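Local coordinates for protein thiamine diphosphokinase (PDB 2OMK) that probably transfers a diphosphate group from ATP to thiamine, making the cofactor thiamine diphosphate, at residues A34-N39 against T109-Y114; G40-H45 against N66-R71; V126-K131 against L137-L142. The protein carries 1 engineered substitution. One frame throughout, in Å; residues are numbered along the deposited sequence.

Contact 1: residues A34-N39 against T109-Y114; sequences AIILAN and TKAVHY. Engineered in segment 34-39: Ile35 (natural residue Val).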
ATOM      1  N   ALA A  34       6.274 -15.085 -17.199  1.00 10.86           N
ATOM      2  CA  ALA A  34       5.875 -13.790 -17.730  1.00 10.31           C
ATOM      3  C   ALA A  34       5.890 -12.733 -16.638  1.00 10.63           C
ATOM      4  O   ALA A  34       5.771 -13.046 -15.440  1.00  9.65           O
ATOM      5  CB  ALA A  34       4.477 -13.872 -18.377  1.00 10.25           C
ATOM      6  N   ILE A  35       6.035 -11.485 -17.073  1.00  9.70           N
ATOM      7  CA  ILE A  35       6.023 -10.335 -16.183  1.00 10.26           C
ATOM      8  C   ILE A  35       4.850  -9.443 -16.562  1.00  9.95           C
ATOM      9  O   ILE A  35       4.644  -9.152 -17.743  1.00  9.93           O
ATOM     10  CB  ILE A  35       7.352  -9.511 -16.298  1.00  9.52           C
ATOM     11  CG1 ILE A  35       8.578 -10.355 -15.910  1.00 11.50           C
ATOM     12  CG2 ILE A  35       7.258  -8.193 -15.491  1.00 10.59           C
ATOM     13  CD1 ILE A  35       8.606 -10.860 -14.502  1.00 13.19           C
ATOM     14  N   ILE A  36       4.078  -9.018 -15.561  1.00  9.00           N
ATOM     15  CA  ILE A  36       3.077  -7.982 -15.763  1.00  8.20           C
ATOM     16  C   ILE A  36       3.643  -6.652 -15.263  1.00  8.66           C
ATOM     17  O   ILE A  36       4.032  -6.528 -14.093  1.00  7.69           O
ATOM     18  CB  ILE A  36       1.748  -8.304 -15.010  1.00  8.80           C
ATOM     19  CG1 ILE A  36       1.100  -9.576 -15.580  1.00  8.99           C
ATOM     20  CG2 ILE A  36       0.766  -7.112 -15.084  1.00  8.42           C
ATOM     21  CD1 ILE A  36      -0.002 -10.176 -14.678  1.00  8.35           C
ATOM     22  N   LEU A  37       3.692  -5.664 -16.149  1.00  8.45           N
ATOM     23  CA  LEU A  37       3.979  -4.294 -15.727  1.00  8.90           C
ATOM     24  C   LEU A  37       2.666  -3.562 -15.454  1.00  9.99           C
ATOM     25  O   LEU A  37       1.943  -3.175 -16.387  1.00  9.17           O
ATOM     26  CB  LEU A  37       4.808  -3.564 -16.790  1.00  9.55           C
ATOM     27  CG  LEU A  37       5.152  -2.093 -16.537  1.00 10.42           C
ATOM     28  CD1 LEU A  37       6.062  -1.923 -15.299  1.00 11.14           C
ATOM     29  CD2 LEU A  37       5.821  -1.519 -17.786  1.00 10.19           C
ATOM     30  N   ALA A  38       2.345  -3.390 -14.171  1.00  9.93           N
ATOM     31  CA  ALA A  38       1.101  -2.713 -13.776  1.00 11.27           C
ATOM     32  C   ALA A  38       1.253  -1.189 -13.828  1.00 11.82           C
ATOM     33  O   ALA A  38       2.339  -0.687 -14.127  1.00 12.50           O
ATOM     34  CB  ALA A  38       0.635  -3.194 -12.386  1.00 11.29           C
ATOM     35  N   ASN A  39       0.173  -0.461 -13.541  1.00 13.69           N
ATOM     36  CA  ASN A  39       0.142   0.992 -13.756  1.00 14.91           C
ATOM     37  C   ASN A  39       0.384   1.850 -12.500  1.00 14.72           C
ATOM     38  O   ASN A  39      -0.130   2.964 -12.386  1.00 14.11           O
ATOM     39  CB  ASN A  39      -1.155   1.405 -14.478  1.00 16.46           C
ATOM     40  CG  ASN A  39      -1.009   2.721 -15.253  1.00 18.67           C
ATOM     41  OD1 ASN A  39       0.085   3.092 -15.693  1.00 20.98           O
ATOM     42  ND2 ASN A  39      -2.124   3.425 -15.427  1.00 22.80           N
ATOM     43  N   THR A 109      -5.744  -7.529 -13.118  1.00 10.77           N
ATOM     44  CA  THR A 109      -6.547  -8.750 -13.110  1.00 10.46           C
ATOM     45  C   THR A 109      -6.741  -9.306 -14.531  1.00 10.79           C
ATOM     46  O   THR A 109      -6.562 -10.505 -14.766  1.00 10.17           O
ATOM     47  CB  THR A 109      -7.889  -8.490 -12.409  1.00 11.09           C
ATOM     48  OG1 THR A 109      -7.633  -8.178 -11.032  1.00 10.44           O
ATOM     49  CG2 THR A 109      -8.806  -9.706 -12.483  1.00 10.60           C
ATOM     50  N   LYS A 110      -7.078  -8.428 -15.474  1.00 10.63           N
ATOM     51  CA  LYS A 110      -7.180  -8.825 -16.887  1.00 11.30           C
ATOM     52  C   LYS A 110      -5.892  -9.438 -17.431  1.00 10.56           C
ATOM     53  O   LYS A 110      -5.932 -10.421 -18.175  1.00  9.42           O
ATOM     54  CB  LYS A 110      -7.621  -7.644 -17.743  1.00 12.33           C
ATOM     55  CG  LYS A 110      -9.029  -7.180 -17.403  1.00 15.94           C
ATOM     56  CD  LYS A 110      -9.706  -6.513 -18.575  1.00 22.07           C
ATOM     57  CE  LYS A 110      -9.567  -5.016 -18.521  1.00 23.36           C
ATOM     58  NZ  LYS A 110     -10.608  -4.412 -19.391  1.00 24.35           N
ATOM     59  N   ALA A 111      -4.753  -8.852 -17.059  1.00  9.76           N
ATOM     60  CA  ALA A 111      -3.440  -9.382 -17.444  1.00  9.81           C
ATOM     61  C   ALA A 111      -3.214 -10.790 -16.901  1.00 10.68           C
ATOM     62  O   ALA A 111      -2.727 -11.668 -17.616  1.00 10.36           O
ATOM     63  CB  ALA A 111      -2.333  -8.461 -16.961  1.00  9.36           C
ATOM     64  N   VAL A 112      -3.558 -11.004 -15.631  1.00  9.84           N
ATOM     65  CA  VAL A 112      -3.418 -12.337 -15.023  1.00 10.39           C
ATOM     66  C   VAL A 112      -4.310 -13.345 -15.742  1.00 10.37           C
ATOM     67  O   VAL A 112      -3.869 -14.449 -16.090  1.00 10.74           O
ATOM     68  CB  VAL A 112      -3.720 -12.313 -13.501  1.00  9.72           C
ATOM     69  CG1 VAL A 112      -3.731 -13.735 -12.909  1.00 10.97           C
ATOM     70  CG2 VAL A 112      -2.675 -11.464 -12.779  1.00 10.41           C
ATOM     71  N   HIS A 113      -5.550 -12.946 -15.996  1.00 11.33           N
ATOM     72  CA  HIS A 113      -6.515 -13.816 -16.663  1.00 13.05           C
ATOM     73  C   HIS A 113      -6.083 -14.152 -18.097  1.00 13.40           C
ATOM     74  O   HIS A 113      -6.196 -15.301 -18.530  1.00 13.84           O
ATOM     75  CB  HIS A 113      -7.905 -13.176 -16.621  1.00 13.84           C
ATOM     76  CG  HIS A 113      -8.501 -13.129 -15.250  1.00 16.84           C
ATOM     77  ND1 HIS A 113      -9.763 -12.633 -15.003  1.00 20.03           N
ATOM     78  CD2 HIS A 113      -8.014 -13.532 -14.051  1.00 19.35           C
ATOM     79  CE1 HIS A 113     -10.028 -12.731 -13.712  1.00 20.29           C
ATOM     80  NE2 HIS A 113      -8.982 -13.269 -13.111  1.00 21.51           N
ATOM     81  N   TYR A 114      -5.563 -13.158 -18.815  1.00 13.45           N
ATOM     82  CA  TYR A 114      -4.994 -13.392 -20.149  1.00 14.32           C
ATOM     83  C   TYR A 114      -3.876 -14.443 -20.114  1.00 14.17           C
ATOM     84  O   TYR A 114      -3.858 -15.376 -20.922  1.00 14.24           O
ATOM     85  CB  TYR A 114      -4.482 -12.091 -20.782  1.00 15.91           C
ATOM     86  CG  TYR A 114      -3.610 -12.343 -21.996  1.00 16.51           C
ATOM     87  CD1 TYR A 114      -4.178 -12.644 -23.233  1.00 18.52           C
ATOM     88  CD2 TYR A 114      -2.217 -12.315 -21.898  1.00 18.34           C
ATOM     89  CE1 TYR A 114      -3.382 -12.892 -24.350  1.00 19.75           C
ATOM     90  CE2 TYR A 114      -1.417 -12.567 -23.003  1.00 18.93           C
ATOM     91  CZ  TYR A 114      -2.008 -12.847 -24.227  1.00 19.42           C
ATOM     92  OH  TYR A 114      -1.215 -13.097 -25.328  1.00 21.55           O
TER
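Ile36 points from strand 34-37 onto helix 107-117, where Ala111 and Val112 receive it. This is helix-on-sheet packing in a Rossmann-like alpha/beta domain. Strand 34-37 lies inside a run of parallel strands. The helix leads from strand 97-98 to strand 122-126 in a beta-alpha-beta crossover and lies over one face of that sheet.

The Ile36 side chain carries the whole strand side of the contact. Its CB points toward the helix and lies 4.5 Å from Ala111 CB. There the chain branches, and both branches reach the same methyl. CG2 is 3.9 Å from Ala111 CB, and CG1 is also 3.9 Å from Ala111 CB. CG1 stands anti to the carbonyl carbon and beside the backbone N (chi1 -64°). The next torsion is extended (chi2 165°), which carries CD1 onward into the helix side, to Val112. On the way CD1 stays 3.7 Å from Ala111 CB. The side chains of Ile36 and Val112 meet at about a right angle. Ala111, with no more than a methyl, lets the strand come near: its CA is 6.9 Å from that of Ile36.

All three residues are buried, and the contact is purely apolar. Ile123 of the neighbouring strand 122-126 touches both Ile36 and Val112. Ile79 of strand 77-79 touches Ala111. Together they extend the hydrophobic layer between sheet and helix. Ile35 is an engineered residue, valine in the natural protein. Its CB leaves the strand on the other face, so the substitution does not enter this interface.

Only one methyl of Val112 takes part: its CG2 lies 3.5 Å from Ile36 CD1.

Contact 2: residues G40-H45 against N66-R71; sequences GEYPAH and NEYISR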
ATOM      1  N   GLY A  40       1.177   1.324 -11.568  1.00 13.30           N
ATOM      2  CA  GLY A  40       1.730   2.133 -10.489  1.00 12.69           C
ATOM      3  C   GLY A  40       3.028   2.757 -10.974  1.00 12.81           C
ATOM      4  O   GLY A  40       3.205   2.982 -12.177  1.00 12.79           O
ATOM      5  N   GLU A  41       3.938   3.041 -10.048  0.50 12.47           N
ATOM      6  CA  GLU A  41       5.207   3.665 -10.415  0.50 12.94           C
ATOM      7  C   GLU A  41       6.125   2.660 -11.088  0.50 12.67           C
ATOM      8  O   GLU A  41       6.254   1.523 -10.629  0.50 12.43           O
ATOM      9  CB  GLU A  41       5.897   4.289  -9.199  0.50 13.82           C
ATOM     10  CG  GLU A  41       5.246   5.568  -8.682  0.50 14.87           C
ATOM     11  CD  GLU A  41       5.282   6.736  -9.672  0.50 17.71           C
ATOM     12  OE1 GLU A  41       6.037   6.689 -10.669  0.50 18.65           O
ATOM     13  OE2 GLU A  41       4.548   7.721  -9.443  0.50 20.99           O
ATOM     14  N   TYR A  42       6.750   3.085 -12.183  1.00 11.95           N
ATOM     15  CA  TYR A  42       7.704   2.243 -12.919  1.00 11.47           C
ATOM     16  C   TYR A  42       8.827   1.772 -11.976  1.00 10.77           C
ATOM     17  O   TYR A  42       9.305   2.558 -11.152  1.00 10.15           O
ATOM     18  CB  TYR A  42       8.302   3.023 -14.099  1.00 12.13           C
ATOM     19  CG  TYR A  42       8.991   2.162 -15.135  1.00 13.13           C
ATOM     20  CD1 TYR A  42       8.262   1.570 -16.173  1.00 13.91           C
ATOM     21  CD2 TYR A  42      10.371   1.946 -15.086  1.00 12.96           C
ATOM     22  CE1 TYR A  42       8.896   0.775 -17.135  1.00 13.61           C
ATOM     23  CE2 TYR A  42      11.014   1.157 -16.036  1.00 14.58           C
ATOM     24  CZ  TYR A  42      10.270   0.579 -17.062  1.00 14.45           C
ATOM     25  OH  TYR A  42      10.898  -0.203 -18.006  1.00 16.17           O
ATOM     26  N   PRO A  43       9.226   0.489 -12.074  1.00 10.64           N
ATOM     27  CA  PRO A  43      10.240  -0.046 -11.161  1.00 10.52           C
ATOM     28  C   PRO A  43      11.497   0.809 -11.147  1.00 10.84           C
ATOM     29  O   PRO A  43      11.972   1.247 -12.212  1.00 10.61           O
ATOM     30  CB  PRO A  43      10.558  -1.432 -11.727  1.00 10.47           C
ATOM     31  CG  PRO A  43       9.426  -1.783 -12.592  1.00 11.99           C
ATOM     32  CD  PRO A  43       8.751  -0.522 -13.037  1.00  9.75           C
ATOM     33  N   ALA A  44      12.061   1.041  -9.967  0.50 10.61           N
ATOM     34  CA  ALA A  44      13.293   1.834  -9.861  0.50 11.27           C
ATOM     35  C   ALA A  44      14.453   1.056  -9.232  0.50 11.55           C
ATOM     36  O   ALA A  44      15.618   1.456  -9.332  0.50 11.63           O
ATOM     37  CB  ALA A  44      13.024   3.116  -9.090  0.50 11.68           C
ATOM     38  N   HIS A  45      14.120  -0.058  -8.596  1.00 11.05           N
ATOM     39  CA  HIS A  45      15.075  -0.835  -7.807  1.00 10.55           C
ATOM     40  C   HIS A  45      15.665  -1.906  -8.716  1.00 10.20           C
ATOM     41  O   HIS A  45      14.999  -2.383  -9.644  1.00  9.17           O
ATOM     42  CB  HIS A  45      14.352  -1.475  -6.615  1.00 11.17           C
ATOM     43  CG  HIS A  45      15.256  -2.171  -5.647  1.00  9.60           C
ATOM     44  ND1 HIS A  45      15.745  -3.442  -5.863  1.00 10.32           N
ATOM     45  CD2 HIS A  45      15.738  -1.781  -4.442  1.00 11.08           C
ATOM     46  CE1 HIS A  45      16.500  -3.799  -4.837  1.00 11.63           C
ATOM     47  NE2 HIS A  45      16.514  -2.808  -3.963  1.00 11.80           N
ATOM     48  N   ASN A  66       3.615   3.233 -21.864  1.00 14.27           N
ATOM     49  CA  ASN A  66       4.271   4.461 -22.321  1.00 15.42           C
ATOM     50  C   ASN A  66       5.728   4.561 -21.875  1.00 15.47           C
ATOM     51  O   ASN A  66       6.614   4.738 -22.710  1.00 15.05           O
ATOM     52  CB  ASN A  66       3.481   5.701 -21.901  1.00 15.68           C
ATOM     53  CG  ASN A  66       2.184   5.846 -22.658  1.00 16.77           C
ATOM     54  OD1 ASN A  66       2.095   5.489 -23.837  1.00 16.17           O
ATOM     55  ND2 ASN A  66       1.159   6.365 -21.983  1.00 17.30           N
ATOM     56  N   GLU A  67       5.986   4.418 -20.571  1.00 16.05           N
ATOM     57  CA  GLU A  67       7.374   4.489 -20.098  1.00 15.92           C
ATOM     58  C   GLU A  67       8.215   3.327 -20.629  1.00 15.17           C
ATOM     59  O   GLU A  67       9.376   3.512 -21.015  1.00 15.01           O
ATOM     60  CB  GLU A  67       7.483   4.584 -18.568  1.00 16.74           C
ATOM     61  CG  GLU A  67       8.960   4.664 -18.121  1.00 20.44           C
ATOM     62  CD  GLU A  67       9.180   5.370 -16.797  1.00 25.25           C
ATOM     63  OE1 GLU A  67       8.192   5.821 -16.182  1.00 26.47           O
ATOM     64  OE2 GLU A  67      10.360   5.467 -16.376  1.00 28.33           O
ATOM     65  N   TYR A  68       7.613   2.141 -20.683  1.00 13.49           N
ATOM     66  CA  TYR A  68       8.290   0.961 -21.187  1.00 13.98           C
ATOM     67  C   TYR A  68       8.794   1.187 -22.615  1.00 14.19           C
ATOM     68  O   TYR A  68       9.976   0.964 -22.916  1.00 13.90           O
ATOM     69  CB  TYR A  68       7.352  -0.253 -21.117  1.00 13.93           C
ATOM     70  CG  TYR A  68       8.070  -1.574 -21.208  1.00 14.74           C
ATOM     71  CD1 TYR A  68       9.081  -1.900 -20.304  1.00 15.47           C
ATOM     72  CD2 TYR A  68       7.739  -2.509 -22.192  1.00 13.36           C
ATOM     73  CE1 TYR A  68       9.752  -3.114 -20.376  1.00 14.30           C
ATOM     74  CE2 TYR A  68       8.400  -3.740 -22.261  1.00 14.20           C
ATOM     75  CZ  TYR A  68       9.410  -4.025 -21.356  1.00 13.35           C
ATOM     76  OH  TYR A  68      10.085  -5.222 -21.410  1.00 16.74           O
ATOM     77  N   ILE A  69       7.892   1.656 -23.475  1.00 15.15           N
ATOM     78  CA  ILE A  69       8.226   1.955 -24.875  1.00 16.16           C
ATOM     79  C   ILE A  69       9.257   3.089 -25.008  1.00 17.30           C
ATOM     80  O   ILE A  69      10.202   2.991 -25.797  1.00 17.95           O
ATOM     81  CB  ILE A  69       6.955   2.287 -25.678  1.00 16.51           C
ATOM     82  CG1 ILE A  69       6.012   1.076 -25.696  1.00 14.88           C
ATOM     83  CG2 ILE A  69       7.325   2.715 -27.111  1.00 15.88           C
ATOM     84  CD1 ILE A  69       4.585   1.395 -26.147  1.00 15.08           C
ATOM     85  N   SER A  70       9.072   4.149 -24.226  1.00 19.03           N
ATOM     86  CA  SER A  70       9.970   5.310 -24.252  1.00 20.60           C
ATOM     87  C   SER A  70      11.411   4.958 -23.869  1.00 20.63           C
ATOM     88  O   SER A  70      12.351   5.627 -24.298  1.00 20.33           O
ATOM     89  CB  SER A  70       9.440   6.412 -23.342  1.00 21.27           C
ATOM     90  OG  SER A  70       9.723   6.111 -21.987  1.00 24.46           O
ATOM     91  N   ARG A  71      11.573   3.915 -23.053  1.00 20.20           N
ATOM     92  CA  ARG A  71      12.891   3.429 -22.647  1.00 20.38           C
ATOM     93  C   ARG A  71      13.457   2.438 -23.663  1.00 19.68           C
ATOM     94  O   ARG A  71      14.521   1.845 -23.453  1.00 20.19           O
ATOM     95  CB  ARG A  71      12.839   2.813 -21.238  1.00 20.08           C
ATOM     96  CG  ARG A  71      12.580   3.839 -20.132  1.00 21.01           C
ATOM     97  CD  ARG A  71      12.501   3.168 -18.767  1.00 22.08           C
ATOM     98  NE  ARG A  71      12.548   4.121 -17.658  1.00 25.80           N
ATOM     99  CZ  ARG A  71      13.670   4.589 -17.106  1.00 29.32           C
ATOM    100  NH1 ARG A  71      14.866   4.220 -17.566  1.00 29.08           N
ATOM    101  NH2 ARG A  71      13.599   5.445 -16.093  1.00 29.20           N
TER
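Glu67 OE2, held against the ring of Tyr42, accepts two N-H groups from Arg71. Here the loop after the first strand of a Rossmann-like domain packs on helix 65-70, and this ion pair forms part of the surface it meets. NE of Arg71 gives the straighter bond to Glu67 OE2, 2.9 Å long with an N-H...O angle of 163°. Glu67 OE2 takes it on its anti lone pair, the one away from OE1. NH2 of Arg71 adds a longer bond of 3.3 Å to Glu67 OE2, met nearly along the C-O direction. Both nitrogens reach OE2 in the guanidinium plane, a side-on salt bridge between residues four apart.

Tyr42 is the residue inserted from the loop. Its CG is anti to the backbone N (chi1 -164°), which sends the ring toward the helix. The Glu67 carboxylate stacks on the ring, with planes 7° apart. CG of Glu67 makes a CH-pi contact over that face, 3.9 Å from the Tyr42 ring centroid. OE1 of Glu67 lies 3.5 Å from Tyr42 CB. Pro43 CD lies over the opposite face, toward the rim of the ring. Arg71 adds its CD, 3.7 Å from Tyr42 CE2. The salt bridge probably restrains the rotation of the carboxylate that Tyr42 packs on. Arg71 also touches a crystal neighbour, so its pose may owe something to the lattice.

Leu37 and Leu52 pack on both tyrosines and place the contact beside strand 34-37 and helix 46-54. Glu41 of the same loop packs on Tyr159 of the second subunit. The Tyr42 hydroxyl meets Tyr68 at the edge of its ring and in its plane, with OH 3.4 Å from Tyr68 CD1.

Contact 3: residues V126-K131 against L137-L142; sequences VGATGK and LGNISL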
ATOM      1  N   VAL A 126       5.305  -6.310 -11.539  1.00  7.37           N
ATOM      2  CA  VAL A 126       6.136  -5.176 -11.152  1.00  7.57           C
ATOM      3  C   VAL A 126       5.375  -3.887 -11.431  1.00  8.12           C
ATOM      4  O   VAL A 126       4.417  -3.870 -12.214  1.00  8.74           O
ATOM      5  CB  VAL A 126       7.520  -5.174 -11.865  1.00  6.84           C
ATOM      6  CG1 VAL A 126       8.346  -6.407 -11.463  1.00  6.98           C
ATOM      7  CG2 VAL A 126       7.358  -5.084 -13.383  1.00  7.71           C
ATOM      8  N   GLY A 127       5.797  -2.810 -10.776  1.00  9.14           N
ATOM      9  CA  GLY A 127       5.145  -1.515 -10.910  1.00  8.79           C
ATOM     10  C   GLY A 127       3.707  -1.463 -10.419  1.00 10.09           C
ATOM     11  O   GLY A 127       2.919  -0.682 -10.941  1.00 10.99           O
ATOM     12  N   ALA A 128       3.354  -2.291  -9.431  1.00  9.39           N
ATOM     13  CA  ALA A 128       1.959  -2.377  -8.954  1.00 10.37           C
ATOM     14  C   ALA A 128       1.597  -1.323  -7.899  1.00 10.03           C
ATOM     15  O   ALA A 128       0.417  -1.094  -7.610  1.00 10.84           O
ATOM     16  CB  ALA A 128       1.656  -3.792  -8.420  1.00 10.37           C
ATOM     17  N   THR A 129       2.611  -0.690  -7.316  1.00  9.83           N
ATOM     18  CA  THR A 129       2.391   0.222  -6.192  1.00 11.02           C
ATOM     19  C   THR A 129       3.037   1.591  -6.442  1.00 11.27           C
ATOM     20  O   THR A 129       3.761   1.778  -7.418  1.00 11.01           O
ATOM     21  CB  THR A 129       2.959  -0.368  -4.868  1.00 10.13           C
ATOM     22  OG1 THR A 129       4.393  -0.394  -4.938  1.00  9.87           O
ATOM     23  CG2 THR A 129       2.441  -1.807  -4.627  1.00 12.32           C
ATOM     24  N   GLY A 130       2.750   2.545  -5.555  1.00 12.37           N
ATOM     25  CA  GLY A 130       3.473   3.821  -5.527  1.00 13.89           C
ATOM     26  C   GLY A 130       2.781   5.047  -6.101  1.00 15.03           C
ATOM     27  O   GLY A 130       3.329   6.153  -6.041  1.00 16.41           O
ATOM     28  N   LYS A 131       1.597   4.866  -6.679  1.00 14.15           N
ATOM     29  CA  LYS A 131       0.779   5.998  -7.093  1.00 14.31           C
ATOM     30  C   LYS A 131      -0.444   6.066  -6.170  1.00 13.73           C
ATOM     31  O   LYS A 131      -0.286   5.969  -4.948  1.00 13.71           O
ATOM     32  CB  LYS A 131       0.426   5.915  -8.587  1.00 14.43           C
ATOM     33  CG  LYS A 131       1.636   6.160  -9.500  1.00 16.00           C
ATOM     34  CD  LYS A 131       1.275   6.087 -10.982  1.00 16.79           C
ATOM     35  CE  LYS A 131       2.415   6.603 -11.840  1.00 21.55           C
ATOM     36  NZ  LYS A 131       2.039   6.655 -13.278  1.00 27.00           N
ATOM     37  N   LEU A 137      -3.620  -0.594  -2.644  1.00  8.92           N
ATOM     38  CA  LEU A 137      -4.327  -1.507  -1.743  1.00  9.71           C
ATOM     39  C   LEU A 137      -5.086  -2.581  -2.517  1.00  9.28           C
ATOM     40  O   LEU A 137      -4.972  -3.777  -2.216  1.00  8.91           O
ATOM     41  CB  LEU A 137      -5.263  -0.727  -0.800  1.00 10.41           C
ATOM     42  CG  LEU A 137      -4.550   0.171   0.225  1.00 13.99           C
ATOM     43  CD1 LEU A 137      -5.527   0.995   1.033  1.00 14.70           C
ATOM     44  CD2 LEU A 137      -3.638  -0.642   1.138  1.00 14.92           C
ATOM     45  N   GLY A 138      -5.837  -2.164  -3.535  1.00  9.15           N
ATOM     46  CA  GLY A 138      -6.540  -3.121  -4.404  1.00  8.81           C
ATOM     47  C   GLY A 138      -5.607  -4.108  -5.092  1.00  9.43           C
ATOM     48  O   GLY A 138      -5.811  -5.332  -5.015  1.00  9.37           O
ATOM     49  N   ASN A 139      -4.564  -3.586  -5.737  1.00  8.45           N
ATOM     50  CA  ASN A 139      -3.609  -4.422  -6.457  1.00  8.94           C
ATOM     51  C   ASN A 139      -2.949  -5.483  -5.580  1.00  8.16           C
ATOM     52  O   ASN A 139      -2.780  -6.621  -6.009  1.00  8.19           O
ATOM     53  CB  ASN A 139      -2.533  -3.571  -7.141  1.00  8.68           C
ATOM     54  CG  ASN A 139      -3.060  -2.805  -8.357  1.00 11.57           C
ATOM     55  OD1 ASN A 139      -4.194  -3.000  -8.798  1.00 11.19           O
ATOM     56  ND2 ASN A 139      -2.225  -1.922  -8.895  1.00 13.96           N
ATOM     57  N   ILE A 140      -2.571  -5.098  -4.365  1.00  7.49           N
ATOM     58  CA  ILE A 140      -1.926  -6.012  -3.423  1.00  8.48           C
ATOM     59  C   ILE A 140      -2.901  -7.100  -2.986  1.00  8.24           C
ATOM     60  O   ILE A 140      -2.576  -8.292  -3.018  1.00  7.99           O
ATOM     61  CB  ILE A 140      -1.350  -5.266  -2.192  1.00  7.96           C
ATOM     62  CG1 ILE A 140      -0.111  -4.449  -2.585  1.00  9.61           C
ATOM     63  CG2 ILE A 140      -0.960  -6.251  -1.087  1.00  9.32           C
ATOM     64  CD1 ILE A 140       0.326  -3.431  -1.490  1.00 10.21           C
ATOM     65  N   SER A 141      -4.108  -6.688  -2.607  1.00  8.71           N
ATOM     66  CA  SER A 141      -5.105  -7.626  -2.097  1.00  8.87           C
ATOM     67  C   SER A 141      -5.529  -8.666  -3.141  1.00  8.78           C
ATOM     68  O   SER A 141      -5.932  -9.779  -2.792  1.00  9.45           O
ATOM     69  CB  SER A 141      -6.315  -6.866  -1.562  1.00  9.69           C
ATOM     70  OG  SER A 141      -7.157  -6.420  -2.610  1.00  9.05           O
ATOM     71  N   LEU A 142      -5.424  -8.299  -4.413  1.00  8.49           N
ATOM     72  CA  LEU A 142      -5.809  -9.192  -5.513  1.00  8.59           C
ATOM     73  C   LEU A 142      -4.944 -10.439  -5.623  1.00  9.19           C
ATOM     74  O   LEU A 142      -5.378 -11.462  -6.178  1.00  8.42           O
ATOM     75  CB  LEU A 142      -5.845  -8.421  -6.839  1.00  9.31           C
ATOM     76  CG  LEU A 142      -7.112  -7.572  -7.015  1.00  8.78           C
ATOM     77  CD1 LEU A 142      -6.896  -6.478  -8.080  1.00  7.67           C
ATOM     78  CD2 LEU A 142      -8.314  -8.443  -7.368  1.00 11.39           C
TER
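The carboxamide of Asn139 and the peptide carbonyl of Ala128 are the flat groups here, and their planes stand nearly at right angles. ND2 of Asn139 donates to Ala128 O over 3.1 Å, nearly straight at 167°. The acceptor lies close to the amide plane, and the donor sits in the carbonyl plane on a lone pair. Asn139 CG is anti to the carbonyl carbon (chi1 -72°), which turns the amide from the helix to the loop. Without the amide, as with an alanine here, Ala128 O is likely to lose this donor, and the loop a tie to the helix. Gln108 of helix 107-117 also packs on Asn139.

At the next residue of the helix the contact is apolar. Thr129 CG2 lies 4.1 Å from Ile140 CD1, a loose touch. The hydroxyl of Thr129 is used differently: OG1 is hydrogen-bonded to Glu133 of the second subunit.

Gly130 turns the chain with a positive phi (104°), where a side chain would collide with the preceding carbonyl oxygen. Its N is bonded to Thr136 OG1, a second tie to the helix.

The loop after Val126 joins strand 122-126 to helix 133-148, within a beta-alpha-beta unit of the Rossmann-like domain that ends in strand 152-156. Strand 34-37 pairs with Val126 at the strand end, helix 107-117 packs alongside, and Leu137 meets Leu137 of the second subunit.

The three contacts lie in the same alpha/beta domain. Contacts 1 and 3 have centres about 12 Å apart and share neighbouring parallel strands: Ile36 O lies 2.9 Å from Val126 N, and Ala38 N 2.9 Å from Val126 O. The pairing continues into the loops of contacts 2 and 3, with Gly40 N 2.7 Å from Gly127 O. These are probable hydrogen bonds. Leu37, next to Ile36 on the strand, packs on contact 2, its CD1 lying 3.8 Å from Pro43 CD. Contact 2 is nested along the chain within the loop closed by contact 1, and contact 3 comes after both. The loops leave the strands' C-terminal ends, where Rossmann-like domains commonly place their binding sites.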